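Long-range contacts in basic helix-loop-helix, putative, expressed (Oryza sativa subsp. japonica, PDB 5LW0), which binds ADP-ribose through its macrodomain, the part of the longer protein in this chain, and is probably linked to ADP-ribosylation in DNA crosslink repair: residues L38-I43 with S221-F226; V124-A129 with I189-P194; N146-D151 with S177-R182; Q153-E158 with V169-P174. All coordinates share one frame; numbering follows the deposited sequence.

Contact 1: residues L38-I43 with S221-F226; sequences LAFPSI and SLFENF. With AR6 ([(2R,3S,4R,5R)-5-(6-aminopurin-9-yl)-3,4-dihydroxy-oxolan-2-yl]methyl [hydroxy-[[(2R,3S,4R,5S)-3,4,5-trihydroxyoxolan-2-yl]methoxy]phosphoryl] hydrogen phosphate), chain C.
Leu222 O accepts from Phe226 N at 2.9 Å, and this turn of helix 208-230 sets Leu222 and Phe226 on the side that faces Leu38 and Phe40 of strand 37-40. The side chains that meet across the interface are apolar. Leu38 CB stands 3.5 Å from the centroid of the Phe226 ring, 3° off its normal, a CH-pi contact over the middle of the face. Leu38 CG is anti to the backbone N (chi1 171°), and from it CD2 comes to 3.7 Å from Phe223 CD1, at the edge of that ring, and to 4.0 Å from Leu222 CG. Further round the same rim, Phe223 CE1 and CZ point at the face of Phe40 in a T-shaped pair, with ring planes at 75° and centroids 5.4 Å apart. Phe40 CB completes the packing against Leu222 CD2 at 4.0 Å. Further along, the chain enters the ligand pocket, where Pro41 CB lies 3.6 Å from O4' of the bound ADP-ribose and Ser44 N bonds the ligand. A long C-terminal helix laid nearly antiparallel over a central strand, with the nucleotide at the strand's end, is the arrangement of a macrodomain.

Contact 2: residues V124-A129 with I189-P194; sequences VIANAA and IHVLGP. With AR6 ([(2R,3S,4R,5R)-5-(6-aminopurin-9-yl)-3,4-dihydroxy-oxolan-2-yl]methyl [hydroxy-[[(2R,3S,4R,5S)-3,4,5-trihydroxyoxolan-2-yl]methoxy]phosphoryl] hydrogen phosphate), chain C.
Two neighbouring parallel strands of the central sheet, 124-128 and 187-192, zip together here, and the first runs straight into the ADP-ribose pocket. Four backbone bonds step along the pair: Ile189 N to Ile125 O, Asn127 N to Ile189 O, Val191 N to Asn127 O, and Ala129 N to Val191 O, the last 2.8 Å. A side-chain bond is added on the face that carries Asn127 and His190: Asn127 ND2 donates to His190 ND1 at 3.1 Å. It is nearly straight (174°) and lies close to both flat planes, although amide and imidazole are turned 67° against each other. ND2 also bonds Asn141 OD1, while His190 NE2 meets Thr156 OG1, so both imidazole nitrogens have a partner; with ND1 accepting, its proton is most simply placed on NE2. On the other face Val124 CG1 packs 3.8 Å from Ile189 CD1, and helix 208-230 closes over this side through Leu222 and Phe226. At the pocket end Ala128 CB is 3.4 Å from AR6 O3A, and one water accepts from Gly193 N (3.1 Å), with Ala129 O and AR6 O2B within donating distance. Asn127-Ala128-Ala129, leaving a central strand beside the diphosphate, recalls the Asn-Ala-Ala-Asn motif of the macrodomain nucleotide site.

Contact 3: residues N146-D151 with S177-R182; sequences NAAGED and SPLHQR
Ser177 CB lies 3.6 Å from Ala148 O, with the carboxylate of Asp151 a little further off. One bond on, OG is anti to the backbone N (chi1 175°), and the hydroxyl does two jobs. It donates to Ala148 O at 2.7 Å, coming in the carbonyl plane on a lone pair with a C=O...O angle of 115°. It also accepts from Leu179 N at 3.3 Å, a rather bent bond (135°) that makes Ser177 the N-cap of helix 178-183. A single hydroxyl thus ties the last carbonyl of one helix to the first turn of another; donating in this way would, if anything, make the oxygen a slightly better acceptor. The apolar part sits alongside: Leu179 CB is 3.9 Å from Ala148 CA, and its two methyls divide, CD2 4.1 Å from Ala148 CB and CD1 next to Ala147 CB. Pro178 CD rests near Ala148 O as well. Gly149, with positive phi, breaks the helical path, and the chain restarts so that Asp151 faces Ser177. There OD2 bonds Thr176 OG1, while OD1 makes a salt bridge to Arg154. The site lies where helix 139-148 ends and helix 150-159 begins, with the short helix 178-183 set against that joint between strands 167-172 and 187-192 in the chain.

Contact 4: residues Q153-E158 with V169-P174; sequences QRATKE and VAVPLP
Arg154 brings the flat group: Pro174 CG lies obliquely to its guanidinium, neither over a face nor at an edge, with NH1 standing 3.7 Å from that CG and 4.0 Å from Pro174 CB. The side chain starts extended and then bends, chi3 of 74° turning NE aside. The guanidinium is also held by Asp151, which limits how the group can rotate. Further in, Ala155 CB carries the close packing. It touches Val171 CG1 at 3.5 Å and the carbonyl Pro172 O, also at 3.5 Å, with Pro174 CD just behind at 4.1 Å. Helix 150-159 is thereby laid against strand 167-172, an edge strand of the macrodomain sheet, antiparallel to its neighbour 187-192; the two segments run at 132° to each other. The backbones come near here, Thr156 CA and Val171 CA being 5.8 Å apart, consistent with the small side chain of Ala155 next to it. Val171 fits in with both branches: CG1, anti to the backbone N (chi1 179°), lies against Ala155, and both methyls are 3.9 Å from Thr156 OG1, the two side chains crossing at about a right angle. That hydroxyl, a partner of His190 too, is hydrogen-bonded to Leu152 O in its own helix.

All four contacts gather on one mixed sheet and the helices about it, and they nest along the chain: contact 1 encloses contact 2, which encloses contact 3, which encloses contact 4. Contacts 1 and 2, with centres about 7 Å apart, share the sheet core through the neighbouring strands 37-40 and 124-128. Contact 4 joins contact 2 by way of the adjacent strands 187-192 and 167-172, their centres about 13 Å apart. Contact 3 is further out, its centre about 17 Å from that of contact 2 and about 12 Å from that of contact 4, with which it shares helix 150-159. Contacts 1 and 2 thus lie at the ADP-ribose, while contacts 3 and 4 join outer helices and an edge strand of the same macrodomain.

Contact 1: residues L38-I43 with S221-F226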
# COMPACT_ATOMS: atom_id res chain seq x y z
N LEU A 38 -6.99 5.73 -2.32
CA LEU A 38 -5.70 5.15 -1.97
C LEU A 38 -5.41 3.98 -2.89
O LEU A 38 -6.23 3.08 -3.00
CB LEU A 38 -5.75 4.57 -0.52
CG LEU A 38 -4.53 3.75 -0.10
CD1 LEU A 38 -3.32 4.64 0.02
CD2 LEU A 38 -4.82 3.05 1.22
N ALA A 39 -4.29 4.01 -3.55
CA ALA A 39 -3.77 2.82 -4.27
C ALA A 39 -2.72 2.19 -3.38
O ALA A 39 -1.80 2.88 -2.88
CB ALA A 39 -3.19 3.20 -5.60
N PHE A 40 -2.77 0.90 -3.26
CA PHE A 40 -1.81 0.19 -2.48
C PHE A 40 -1.41 -1.10 -3.15
O PHE A 40 -2.24 -1.77 -3.80
CB PHE A 40 -2.32 -0.10 -1.03
CG PHE A 40 -3.50 -0.97 -0.98
CD1 PHE A 40 -4.74 -0.45 -1.22
CD2 PHE A 40 -3.39 -2.33 -0.58
CE1 PHE A 40 -5.88 -1.27 -1.13
CE2 PHE A 40 -4.51 -3.15 -0.46
CZ PHE A 40 -5.77 -2.61 -0.72
N PRO A 41 -0.16 -1.54 -2.94
CA PRO A 41 0.27 -2.84 -3.40
C PRO A 41 0.06 -3.90 -2.31
O PRO A 41 -0.21 -3.55 -1.14
CB PRO A 41 1.75 -2.63 -3.59
CG PRO A 41 2.11 -1.76 -2.46
CD PRO A 41 0.90 -0.85 -2.22
N SER A 42 0.25 -5.16 -2.67
CA SER A 42 0.13 -6.24 -1.72
C SER A 42 1.36 -6.27 -0.81
O SER A 42 2.44 -6.66 -1.21
CB SER A 42 -0.02 -7.53 -2.44
OG SER A 42 -0.07 -8.64 -1.54
N ILE A 43 1.18 -5.84 0.39
CA ILE A 43 2.28 -5.80 1.35
C ILE A 43 2.77 -7.17 1.75
O ILE A 43 1.97 -8.08 1.95
CB ILE A 43 1.79 -5.09 2.66
CG1 ILE A 43 1.22 -3.69 2.36
CG2 ILE A 43 2.89 -5.03 3.71
CD1 ILE A 43 2.18 -2.75 1.63
N SER A 221 -3.33 -0.02 9.86
CA SER A 221 -2.56 1.16 10.10
C SER A 221 -2.54 2.05 8.82
O SER A 221 -2.70 3.30 8.88
CB SER A 221 -1.12 0.79 10.52
OG SER A 221 -0.35 1.98 10.69
N LEU A 222 -2.28 1.42 7.70
CA LEU A 222 -2.32 2.05 6.39
C LEU A 222 -3.66 2.76 6.17
O LEU A 222 -3.69 3.95 5.84
CB LEU A 222 -2.09 1.05 5.31
CG LEU A 222 -2.34 1.49 3.88
CD1 LEU A 222 -1.48 2.70 3.50
CD2 LEU A 222 -2.15 0.33 2.95
N PHE A 223 -4.74 2.04 6.34
CA PHE A 223 -6.05 2.57 6.04
C PHE A 223 -6.43 3.65 6.98
O PHE A 223 -7.02 4.65 6.58
CB PHE A 223 -7.09 1.48 6.00
CG PHE A 223 -6.88 0.42 4.90
CD1 PHE A 223 -6.21 0.66 3.73
CD2 PHE A 223 -7.34 -0.87 5.12
CE1 PHE A 223 -6.07 -0.29 2.78
CE2 PHE A 223 -7.17 -1.84 4.17
CZ PHE A 223 -6.51 -1.57 3.03
N GLU A 224 -6.04 3.52 8.24
CA GLU A 224 -6.31 4.58 9.25
C GLU A 224 -5.50 5.86 8.96
O GLU A 224 -6.03 6.99 9.07
CB GLU A 224 -6.05 4.10 10.67
CG GLU A 224 -7.10 3.16 11.20
CD GLU A 224 -8.36 3.88 11.67
OE1 GLU A 224 -8.29 5.09 12.00
OE2 GLU A 224 -9.36 3.20 11.77
N ASN A 225 -4.25 5.71 8.56
CA ASN A 225 -3.47 6.87 8.11
C ASN A 225 -4.08 7.53 6.90
O ASN A 225 -4.08 8.73 6.80
CB ASN A 225 -2.02 6.46 7.85
CG ASN A 225 -1.15 6.69 9.05
OD1 ASN A 225 -1.12 7.81 9.60
ND2 ASN A 225 -0.27 5.73 9.34
N PHE A 226 -4.60 6.74 5.98
CA PHE A 226 -5.21 7.29 4.79
C PHE A 226 -6.48 8.08 5.16
O PHE A 226 -6.65 9.17 4.76
CB PHE A 226 -5.51 6.16 3.81
CG PHE A 226 -6.40 6.55 2.67
CD1 PHE A 226 -6.09 7.57 1.81
CD2 PHE A 226 -7.59 5.89 2.52
CE1 PHE A 226 -6.99 7.88 0.74
CE2 PHE A 226 -8.42 6.14 1.44
CZ PHE A 226 -8.16 7.19 0.63
N1 AR6 C . 3.63 -1.04 -9.06
C2 AR6 C . 2.72 -1.85 -8.47
N3 AR6 C . 3.03 -2.95 -7.80
C4 AR6 C . 4.33 -3.33 -7.66
C5 AR6 C . 5.38 -2.53 -8.21
C6 AR6 C . 4.97 -1.32 -8.94
N6 AR6 C . 5.84 -0.49 -9.48
N7 AR6 C . 6.60 -3.17 -7.90
C8 AR6 C . 6.29 -4.25 -7.15
N9 AR6 C . 4.92 -4.35 -6.99
PA AR6 C . 7.55 -5.81 -2.54
PB AR6 C . 7.33 -6.69 0.30
C1' AR6 C . 4.16 -5.29 -6.19
O1A AR6 C . 8.61 -6.92 -2.73
O1B AR6 C . 7.14 -8.14 -0.06
C1D AR6 C . 11.27 -3.65 -0.68
O1D AR6 C . 12.26 -3.40 -1.66
C2' AR6 C . 4.66 -6.73 -6.11
O2' AR6 C . 4.37 -7.49 -7.32
O2A AR6 C . 7.81 -4.45 -3.06
O2B AR6 C . 6.51 -6.08 1.39
C2D AR6 C . 11.68 -2.94 0.65
O2D AR6 C . 13.05 -2.38 0.56
C3' AR6 C . 3.97 -7.20 -4.86
O3' AR6 C . 2.62 -7.67 -5.12
O3A AR6 C . 7.17 -5.69 -0.97
C3D AR6 C . 11.56 -4.00 1.70
O3D AR6 C . 12.93 -4.36 2.06
C4' AR6 C . 3.92 -5.94 -3.97
O4' AR6 C . 4.25 -4.85 -4.80
C4D AR6 C . 10.83 -5.19 1.02
O4D AR6 C . 11.03 -5.07 -0.41
C5' AR6 C . 4.87 -5.98 -2.80
O5' AR6 C . 6.18 -6.43 -3.20
C5D AR6 C . 9.32 -5.22 1.22
O5D AR6 C . 8.89 -6.49 0.69

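Contact 2: residues V124-A129 with I189-P194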
# COMPACT_ATOMS: atom_id res chain seq x y z
N VAL A 124 -3.18 9.36 -3.17
CA VAL A 124 -2.41 8.78 -2.09
C VAL A 124 -1.98 7.40 -2.53
O VAL A 124 -2.79 6.60 -2.97
CB VAL A 124 -3.22 8.69 -0.78
CG1 VAL A 124 -2.34 8.17 0.35
CG2 VAL A 124 -3.83 10.04 -0.44
N ILE A 125 -0.68 7.10 -2.38
CA ILE A 125 -0.23 5.73 -2.64
C ILE A 125 0.52 5.16 -1.45
O ILE A 125 1.11 5.89 -0.66
CB ILE A 125 0.63 5.62 -3.91
CG1 ILE A 125 1.91 6.33 -3.75
CG2 ILE A 125 -0.14 6.14 -5.16
CD1 ILE A 125 2.86 6.14 -4.93
N ALA A 126 0.40 3.85 -1.27
CA ALA A 126 1.17 3.14 -0.22
C ALA A 126 2.43 2.52 -0.76
O ALA A 126 2.47 2.07 -1.92
CB ALA A 126 0.30 2.06 0.37
N ASN A 127 3.44 2.46 0.09
CA ASN A 127 4.71 1.86 -0.21
C ASN A 127 5.00 0.69 0.71
O ASN A 127 4.73 0.76 1.89
CB ASN A 127 5.76 2.91 -0.07
CG ASN A 127 7.15 2.37 -0.32
OD1 ASN A 127 7.33 1.51 -1.19
ND2 ASN A 127 8.13 2.87 0.43
N ALA A 128 5.50 -0.43 0.17
CA ALA A 128 5.94 -1.50 0.98
C ALA A 128 7.41 -1.23 1.35
O ALA A 128 8.32 -1.55 0.61
CB ALA A 128 5.77 -2.83 0.26
N ALA A 129 7.56 -0.65 2.51
CA ALA A 129 8.83 -0.07 2.91
C ALA A 129 9.71 -1.08 3.55
O ALA A 129 9.30 -2.19 3.89
CB ALA A 129 8.53 1.09 3.89
N ILE A 189 2.23 6.75 1.88
CA ILE A 189 2.19 6.12 3.17
C ILE A 189 3.11 4.92 3.14
O ILE A 189 2.79 3.93 2.50
CB ILE A 189 0.73 5.70 3.58
CG1 ILE A 189 -0.22 6.88 3.48
CG2 ILE A 189 0.77 5.08 4.96
CD1 ILE A 189 -1.69 6.53 3.69
N HIS A 190 4.24 5.00 3.88
CA HIS A 190 5.14 3.90 4.01
C HIS A 190 4.53 2.90 5.00
O HIS A 190 4.20 3.28 6.11
CB HIS A 190 6.46 4.36 4.58
CG HIS A 190 7.17 5.38 3.74
ND1 HIS A 190 7.66 5.10 2.49
CD2 HIS A 190 7.56 6.63 4.03
CE1 HIS A 190 8.32 6.15 2.03
NE2 HIS A 190 8.25 7.11 2.93
N VAL A 191 4.52 1.62 4.64
CA VAL A 191 3.96 0.55 5.47
C VAL A 191 5.01 -0.54 5.62
O VAL A 191 5.66 -0.91 4.61
CB VAL A 191 2.77 -0.10 4.76
CG1 VAL A 191 2.15 -1.08 5.71
CG2 VAL A 191 1.78 0.94 4.31
N LEU A 192 5.20 -1.05 6.82
CA LEU A 192 6.15 -2.18 7.02
C LEU A 192 5.32 -3.41 7.35
O LEU A 192 4.70 -3.50 8.43
CB LEU A 192 7.14 -1.89 8.13
CG LEU A 192 8.19 -3.02 8.33
CD1 LEU A 192 9.02 -3.19 7.09
CD2 LEU A 192 9.03 -2.71 9.53
N GLY A 193 5.35 -4.40 6.46
CA GLY A 193 4.65 -5.61 6.74
C GLY A 193 5.54 -6.63 7.46
O GLY A 193 6.71 -6.39 7.58
N PRO A 194 4.97 -7.78 7.84
CA PRO A 194 5.79 -8.89 8.39
C PRO A 194 6.67 -9.47 7.39
O PRO A 194 6.34 -9.56 6.15
CB PRO A 194 4.72 -9.89 8.84
CG PRO A 194 3.57 -9.65 7.96
CD PRO A 194 3.57 -8.15 7.72
N1 AR6 C . 3.63 -1.04 -9.06
C2 AR6 C . 2.72 -1.85 -8.47
N3 AR6 C . 3.03 -2.95 -7.80
C4 AR6 C . 4.33 -3.33 -7.66
C5 AR6 C . 5.38 -2.53 -8.21
C6 AR6 C . 4.97 -1.32 -8.94
N6 AR6 C . 5.84 -0.49 -9.48
N7 AR6 C . 6.60 -3.17 -7.90
C8 AR6 C . 6.29 -4.25 -7.15
N9 AR6 C . 4.92 -4.35 -6.99
PA AR6 C . 7.55 -5.81 -2.54
PB AR6 C . 7.33 -6.69 0.30
C1' AR6 C . 4.16 -5.29 -6.19
O1A AR6 C . 8.61 -6.92 -2.73
O1B AR6 C . 7.14 -8.14 -0.06
C1D AR6 C . 11.27 -3.65 -0.68
O1D AR6 C . 12.26 -3.40 -1.66
C2' AR6 C . 4.66 -6.73 -6.11
O2' AR6 C . 4.37 -7.49 -7.32
O2A AR6 C . 7.81 -4.45 -3.06
O2B AR6 C . 6.51 -6.08 1.39
C2D AR6 C . 11.68 -2.94 0.65
O2D AR6 C . 13.05 -2.38 0.56
C3' AR6 C . 3.97 -7.20 -4.86
O3' AR6 C . 2.62 -7.67 -5.12
O3A AR6 C . 7.17 -5.69 -0.97
C3D AR6 C . 11.56 -4.00 1.70
O3D AR6 C . 12.93 -4.36 2.06
C4' AR6 C . 3.92 -5.94 -3.97
O4' AR6 C . 4.25 -4.85 -4.80
C4D AR6 C . 10.83 -5.19 1.02
O4D AR6 C . 11.03 -5.07 -0.41
C5' AR6 C . 4.87 -5.98 -2.80
O5' AR6 C . 6.18 -6.43 -3.20
C5D AR6 C . 9.32 -5.22 1.22
O5D AR6 C . 8.89 -6.49 0.69
O HOH W 1 6.79 -3.95 3.76

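Contact 3: residues N146-D151 with S177-R182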
# COMPACT_ATOMS: atom_id res chain seq x y z
N ASN A 146 12.39 6.06 -6.75
CA ASN A 146 12.92 6.47 -8.09
C ASN A 146 12.02 7.42 -8.77
O ASN A 146 12.46 8.41 -9.30
CB ASN A 146 13.19 5.27 -8.95
CG ASN A 146 14.44 4.54 -8.54
OD1 ASN A 146 15.28 5.09 -7.82
ND2 ASN A 146 14.58 3.31 -8.98
N ALA A 147 10.70 7.21 -8.64
CA ALA A 147 9.76 8.10 -9.28
C ALA A 147 9.62 9.40 -8.56
O ALA A 147 9.46 10.44 -9.16
CB ALA A 147 8.40 7.43 -9.42
N ALA A 148 9.66 9.36 -7.22
CA ALA A 148 9.43 10.52 -6.42
C ALA A 148 10.68 11.44 -6.32
O ALA A 148 10.56 12.65 -6.17
CB ALA A 148 9.02 10.11 -5.02
N GLY A 149 11.84 10.81 -6.35
CA GLY A 149 13.12 11.50 -6.22
C GLY A 149 13.45 11.89 -4.80
O GLY A 149 12.78 11.48 -3.84
N GLU A 150 14.54 12.63 -4.66
CA GLU A 150 15.08 12.91 -3.34
C GLU A 150 14.07 13.67 -2.44
O GLU A 150 14.19 13.62 -1.25
CB GLU A 150 16.43 13.70 -3.48
CG GLU A 150 16.91 14.39 -2.20
CD GLU A 150 17.28 13.40 -1.07
OE1 GLU A 150 17.60 12.23 -1.36
OE2 GLU A 150 17.25 13.83 0.13
N ASP A 151 13.09 14.39 -3.00
CA ASP A 151 12.03 15.05 -2.20
C ASP A 151 11.39 14.07 -1.20
O ASP A 151 11.04 14.46 -0.10
CB ASP A 151 10.90 15.64 -3.08
CG ASP A 151 11.33 16.91 -3.86
OD1 ASP A 151 12.26 17.60 -3.40
OD2 ASP A 151 10.75 17.20 -4.94
N SER A 177 7.99 17.27 -6.56
CA SER A 177 8.34 15.92 -6.95
C SER A 177 7.77 15.61 -8.32
O SER A 177 6.59 15.84 -8.56
CB SER A 177 7.78 14.91 -5.94
OG SER A 177 8.03 13.60 -6.42
N PRO A 178 8.58 14.99 -9.22
CA PRO A 178 8.06 14.56 -10.51
C PRO A 178 6.82 13.64 -10.38
O PRO A 178 5.91 13.71 -11.20
CB PRO A 178 9.24 13.79 -11.12
CG PRO A 178 10.45 14.47 -10.55
CD PRO A 178 10.06 14.85 -9.15
N LEU A 179 6.79 12.81 -9.32
CA LEU A 179 5.63 11.96 -9.08
C LEU A 179 4.35 12.77 -8.80
O LEU A 179 3.27 12.37 -9.22
CB LEU A 179 5.92 10.98 -7.94
CG LEU A 179 4.81 9.96 -7.63
CD1 LEU A 179 4.48 9.07 -8.83
CD2 LEU A 179 5.31 9.09 -6.50
N HIS A 180 4.48 13.90 -8.09
CA HIS A 180 3.37 14.78 -7.84
C HIS A 180 2.94 15.45 -9.21
O HIS A 180 1.79 15.48 -9.58
CB HIS A 180 3.81 15.84 -6.75
CG HIS A 180 2.68 16.57 -6.07
ND1 HIS A 180 2.65 16.78 -4.70
CD2 HIS A 180 1.59 17.18 -6.57
CE1 HIS A 180 1.58 17.50 -4.39
NE2 HIS A 180 0.92 17.76 -5.51
N GLN A 181 3.93 16.00 -9.91
CA GLN A 181 3.67 16.70 -11.16
C GLN A 181 3.03 15.82 -12.22
O GLN A 181 2.10 16.24 -12.88
CB GLN A 181 4.96 17.31 -11.69
CG GLN A 181 5.47 18.45 -10.82
CD GLN A 181 6.93 18.80 -11.08
OE1 GLN A 181 7.46 19.76 -10.49
NE2 GLN A 181 7.59 18.03 -11.93
N ARG A 182 3.50 14.59 -12.35
CA ARG A 182 3.05 13.70 -13.44
C ARG A 182 1.85 12.89 -13.08
O ARG A 182 1.03 12.56 -13.93
CB ARG A 182 4.15 12.73 -13.85
CG ARG A 182 5.36 13.37 -14.47
CD ARG A 182 6.35 12.31 -14.96
NE ARG A 182 7.73 12.71 -14.71
CZ ARG A 182 8.36 13.70 -15.34
NH1 ARG A 182 7.74 14.42 -16.27
NH2 ARG A 182 9.62 13.98 -15.03

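Contact 4: residues Q153-E158 with V169-P174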
# COMPACT_ATOMS: atom_id res chain seq x y z
N GLN A 153 12.72 11.34 0.19
CA GLN A 153 13.64 11.01 1.30
C GLN A 153 13.71 12.21 2.31
O GLN A 153 13.62 12.02 3.52
CB GLN A 153 15.02 10.57 0.78
CG GLN A 153 15.91 10.09 1.91
CD GLN A 153 17.13 9.32 1.44
OE1 GLN A 153 17.65 9.53 0.34
NE2 GLN A 153 17.56 8.37 2.26
N ARG A 154 13.78 13.46 1.80
CA ARG A 154 13.72 14.64 2.67
C ARG A 154 12.45 14.70 3.51
O ARG A 154 12.49 14.89 4.72
CB ARG A 154 13.88 15.92 1.84
CG ARG A 154 14.04 17.18 2.66
CD ARG A 154 14.24 18.41 1.76
NE ARG A 154 13.00 18.83 1.09
CZ ARG A 154 12.73 18.64 -0.21
NH1 ARG A 154 11.58 19.07 -0.70
NH2 ARG A 154 13.59 18.01 -1.03
N ALA A 155 11.31 14.45 2.87
CA ALA A 155 10.05 14.55 3.55
C ALA A 155 9.87 13.43 4.55
O ALA A 155 9.33 13.65 5.67
CB ALA A 155 8.93 14.55 2.54
N THR A 156 10.34 12.25 4.20
CA THR A 156 10.16 11.08 5.07
C THR A 156 10.97 11.26 6.37
O THR A 156 10.46 11.01 7.48
CB THR A 156 10.57 9.80 4.35
OG1 THR A 156 9.74 9.58 3.21
CG2 THR A 156 10.53 8.63 5.27
N LYS A 157 12.21 11.77 6.23
CA LYS A 157 13.07 12.02 7.40
C LYS A 157 12.47 13.02 8.40
O LYS A 157 12.73 12.94 9.58
CB LYS A 157 14.45 12.54 6.95
CG LYS A 157 15.33 11.48 6.35
CD LYS A 157 16.76 12.02 6.24
CE LYS A 157 17.33 11.80 4.88
NZ LYS A 157 17.58 10.36 4.64
N GLU A 158 11.64 13.93 7.92
CA GLU A 158 10.87 14.83 8.78
C GLU A 158 9.72 14.19 9.55
O GLU A 158 9.28 14.74 10.57
CB GLU A 158 10.38 16.02 7.96
CG GLU A 158 11.55 16.83 7.39
CD GLU A 158 11.17 17.76 6.24
OE1 GLU A 158 10.00 17.74 5.79
OE2 GLU A 158 12.07 18.49 5.77
N VAL A 169 3.52 5.15 8.21
CA VAL A 169 3.67 6.59 8.41
C VAL A 169 3.34 7.33 7.12
O VAL A 169 3.77 6.95 6.07
CB VAL A 169 5.08 6.97 8.93
CG1 VAL A 169 6.15 6.57 7.99
CG2 VAL A 169 5.16 8.47 9.23
N ALA A 170 2.51 8.37 7.24
CA ALA A 170 2.07 9.18 6.14
C ALA A 170 3.01 10.29 5.94
O ALA A 170 3.36 11.01 6.89
CB ALA A 170 0.68 9.73 6.39
N VAL A 171 3.41 10.47 4.69
CA VAL A 171 4.38 11.54 4.35
C VAL A 171 3.79 12.39 3.26
O VAL A 171 3.49 11.88 2.17
CB VAL A 171 5.70 10.92 3.87
CG1 VAL A 171 6.71 12.01 3.48
CG2 VAL A 171 6.29 9.99 4.95
N PRO A 172 3.71 13.72 3.47
CA PRO A 172 3.27 14.55 2.35
C PRO A 172 4.36 14.70 1.32
O PRO A 172 5.52 14.84 1.68
CB PRO A 172 2.97 15.92 2.99
CG PRO A 172 3.17 15.76 4.42
CD PRO A 172 3.90 14.48 4.69
N LEU A 173 4.00 14.55 0.06
CA LEU A 173 4.97 14.56 -1.04
C LEU A 173 5.04 15.99 -1.61
O LEU A 173 4.04 16.49 -2.09
CB LEU A 173 4.52 13.60 -2.16
CG LEU A 173 5.47 13.50 -3.34
CD1 LEU A 173 6.83 12.95 -2.95
CD2 LEU A 173 4.89 12.68 -4.47
N PRO A 174 6.23 16.64 -1.52
CA PRO A 174 6.34 18.00 -2.05
C PRO A 174 5.90 18.13 -3.47
O PRO A 174 6.12 17.22 -4.28
CB PRO A 174 7.84 18.28 -1.92
CG PRO A 174 8.25 17.45 -0.76
CD PRO A 174 7.47 16.18 -0.94